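Local coordinates for protein folylpolyglutamate synthase/dihydrofolate synthase (Thermotoga maritima, PDB 1O5Z) that probably adds glutamate to dihydropteroate and to tetrahydrofolate polyglutamate chains in an ATP-dependent ligase reaction of folate biosynthesis, at residues 16-21 with 110-115. Sequence-based numbering, arbitrary orientation.
Sequences LEVLRY and KIYETM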
loop_
_atom_site.group_PDB
_atom_site.type_symbol
_atom_site.label_atom_id
_atom_site.label_comp_id
_atom_site.label_asym_id
_atom_site.label_seq_id
_atom_site.Cartn_x
_atom_site.Cartn_y
_atom_site.Cartn_z
ATOM N N LEU A 16 2.001 -18.000 14.069
ATOM C CA LEU A 16 2.407 -18.660 12.813
ATOM C C LEU A 16 1.356 -19.651 12.295
ATOM O O LEU A 16 1.052 -19.687 11.089
ATOM C CB LEU A 16 3.732 -19.349 12.983
ATOM C CG LEU A 16 4.922 -18.433 13.221
ATOM C CD1 LEU A 16 6.173 -19.332 13.207
ATOM C CD2 LEU A 16 5.047 -17.287 12.208
ATOM N N GLU A 17 0.764 -20.395 13.215
ATOM C CA GLU A 17 -0.291 -21.376 12.890
ATOM C C GLU A 17 -1.565 -20.692 12.377
ATOM O O GLU A 17 -2.249 -21.198 11.484
ATOM C CB GLU A 17 -0.583 -22.218 14.155
ATOM C CG GLU A 17 -0.761 -23.723 13.988
ATOM C CD GLU A 17 0.314 -24.415 13.146
ATOM O OE1 GLU A 17 1.354 -24.928 13.701
ATOM O OE2 GLU A 17 0.072 -24.490 11.908
ATOM N N VAL A 18 -1.884 -19.521 12.918
ATOM C CA VAL A 18 -2.931 -18.692 12.318
ATOM C C VAL A 18 -2.594 -18.374 10.872
ATOM O O VAL A 18 -3.471 -18.408 10.012
ATOM C CB VAL A 18 -3.127 -17.329 13.028
ATOM C CG1 VAL A 18 -4.002 -16.439 12.196
ATOM C CG2 VAL A 18 -3.744 -17.519 14.378
ATOM N N LEU A 19 -1.343 -17.997 10.609
ATOM C CA LEU A 19 -0.944 -17.607 9.238
ATOM C C LEU A 19 -0.952 -18.813 8.313
ATOM O O LEU A 19 -1.323 -18.706 7.170
ATOM C CB LEU A 19 0.421 -16.917 9.204
ATOM C CG LEU A 19 0.601 -15.592 9.925
ATOM C CD1 LEU A 19 2.010 -15.053 9.658
ATOM C CD2 LEU A 19 -0.459 -14.631 9.524
ATOM N N ARG A 20 -0.574 -19.976 8.824
ATOM C CA ARG A 20 -0.768 -21.190 8.033
ATOM C C ARG A 20 -2.239 -21.408 7.627
ATOM O O ARG A 20 -2.502 -21.741 6.483
ATOM C CB ARG A 20 -0.187 -22.392 8.748
ATOM C CG ARG A 20 1.319 -22.247 8.911
ATOM C CD ARG A 20 2.012 -23.511 9.323
ATOM N NE ARG A 20 3.392 -23.271 9.754
ATOM C CZ ARG A 20 3.779 -23.054 11.008
ATOM N NH1 ARG A 20 2.910 -23.048 11.996
ATOM N NH2 ARG A 20 5.064 -22.853 11.285
ATOM N N TYR A 21 -3.180 -21.210 8.552
ATOM C CA TYR A 21 -4.608 -21.356 8.248
ATOM C C TYR A 21 -4.969 -20.298 7.197
ATOM O O TYR A 21 -5.594 -20.606 6.197
ATOM C CB TYR A 21 -5.534 -21.280 9.524
ATOM C CG TYR A 21 -7.011 -20.958 9.198
ATOM C CD1 TYR A 21 -7.414 -19.631 8.937
ATOM C CD2 TYR A 21 -7.985 -21.980 9.085
ATOM C CE1 TYR A 21 -8.719 -19.315 8.568
ATOM C CE2 TYR A 21 -9.331 -21.680 8.740
ATOM C CZ TYR A 21 -9.693 -20.325 8.474
ATOM O OH TYR A 21 -11.004 -19.956 8.103
ATOM N N LYS A 110 -5.623 -13.685 19.174
ATOM C CA LYS A 110 -6.877 -13.443 19.902
ATOM C C LYS A 110 -8.077 -13.259 18.991
ATOM O O LYS A 110 -9.102 -13.897 19.184
ATOM C CB LYS A 110 -6.757 -12.224 20.835
ATOM C CG LYS A 110 -6.052 -12.524 22.211
ATOM C CD LYS A 110 -5.709 -11.187 22.938
ATOM C CE LYS A 110 -5.751 -11.307 24.477
ATOM N NZ LYS A 110 -6.643 -10.226 25.114
ATOM N N ILE A 111 -7.971 -12.360 18.026
ATOM C CA ILE A 111 -9.050 -12.178 17.089
ATOM C C ILE A 111 -9.319 -13.459 16.311
ATOM O O ILE A 111 -10.470 -13.828 16.117
ATOM C CB ILE A 111 -8.827 -10.983 16.152
ATOM C CG1 ILE A 111 -9.336 -9.682 16.808
ATOM C CG2 ILE A 111 -9.657 -11.106 14.848
ATOM C CD1 ILE A 111 -8.295 -8.984 17.397
ATOM N N TYR A 112 -8.282 -14.165 15.904
ATOM C CA TYR A 112 -8.513 -15.415 15.242
ATOM C C TYR A 112 -9.304 -16.424 16.147
ATOM O O TYR A 112 -10.227 -17.056 15.705
ATOM C CB TYR A 112 -7.198 -16.032 14.770
ATOM C CG TYR A 112 -7.471 -17.375 14.215
ATOM C CD1 TYR A 112 -7.977 -17.520 12.930
ATOM C CD2 TYR A 112 -7.326 -18.492 15.004
ATOM C CE1 TYR A 112 -8.279 -18.759 12.446
ATOM C CE2 TYR A 112 -7.622 -19.709 14.545
ATOM C CZ TYR A 112 -8.104 -19.845 13.262
ATOM O OH TYR A 112 -8.428 -21.120 12.828
ATOM N N GLU A 113 -8.938 -16.558 17.399
ATOM C CA GLU A 113 -9.621 -17.477 18.276
ATOM C C GLU A 113 -11.087 -17.124 18.502
ATOM O O GLU A 113 -11.945 -18.000 18.510
ATOM C CB GLU A 113 -8.851 -17.583 19.559
ATOM C CG GLU A 113 -7.673 -18.485 19.304
ATOM C CD GLU A 113 -6.737 -18.618 20.489
ATOM O OE1 GLU A 113 -6.923 -17.884 21.525
ATOM O OE2 GLU A 113 -5.802 -19.475 20.357
ATOM N N THR A 114 -11.376 -15.837 18.609
ATOM C CA THR A 114 -12.765 -15.340 18.516
ATOM C C THR A 114 -13.554 -15.776 17.271
ATOM O O THR A 114 -14.694 -16.222 17.405
ATOM C CB THR A 114 -12.755 -13.836 18.614
ATOM O OG1 THR A 114 -12.101 -13.502 19.837
ATOM C CG2 THR A 114 -14.160 -13.282 18.777
ATOM N N MET A 115 -12.946 -15.681 16.097
ATOM C CA MET A 115 -13.610 -16.014 14.821
ATOM C C MET A 115 -13.631 -17.505 14.496
ATOM O O MET A 115 -14.490 -17.954 13.754
ATOM C CB MET A 115 -12.886 -15.311 13.679
ATOM C CG MET A 115 -12.888 -13.831 13.813
ATOM S SD MET A 115 -11.770 -13.044 12.638
ATOM C CE MET A 115 -12.537 -13.582 11.123
#
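The phenol oxygen OH of Y21 is hydrogen-bonded to D123 OD1, just past the end of helix 105-122, and more weakly to K25 NZ, while the ring behind it meets Y112. The two rings are inclined at 56° with centroids 5.3 Å apart, neither stacked nor edge-to-face. CE1 of Y112 comes over one face of the Y21 ring, 3.7 Å from its CD1, and Y112 OH lies above that face near the rim, 3.9 Å from Y21 CD2. Nearer its root, Y112 rests on V18: CG2 of V18 is 3.7 Å from Y112 CG, and CG1 lies 4.1 Å from Y112 CB. Extending CG of Y112 opposite the backbone N (chi1 174°) sends the ring across to helix 12-23, where it bridges residues one turn apart. L119, a further two turns along helix 105-122, touches both tyrosines. Cutting Y112 back to an alanine removes the whole ring, which is likely to open a gap between the helices and leave V18 and the Y21 ring without their shared partner. The N-terminal helix thus packs on a helix of the Mur ligase middle domain through apolar and aromatic contacts, with no hydrogen bond between the two segments.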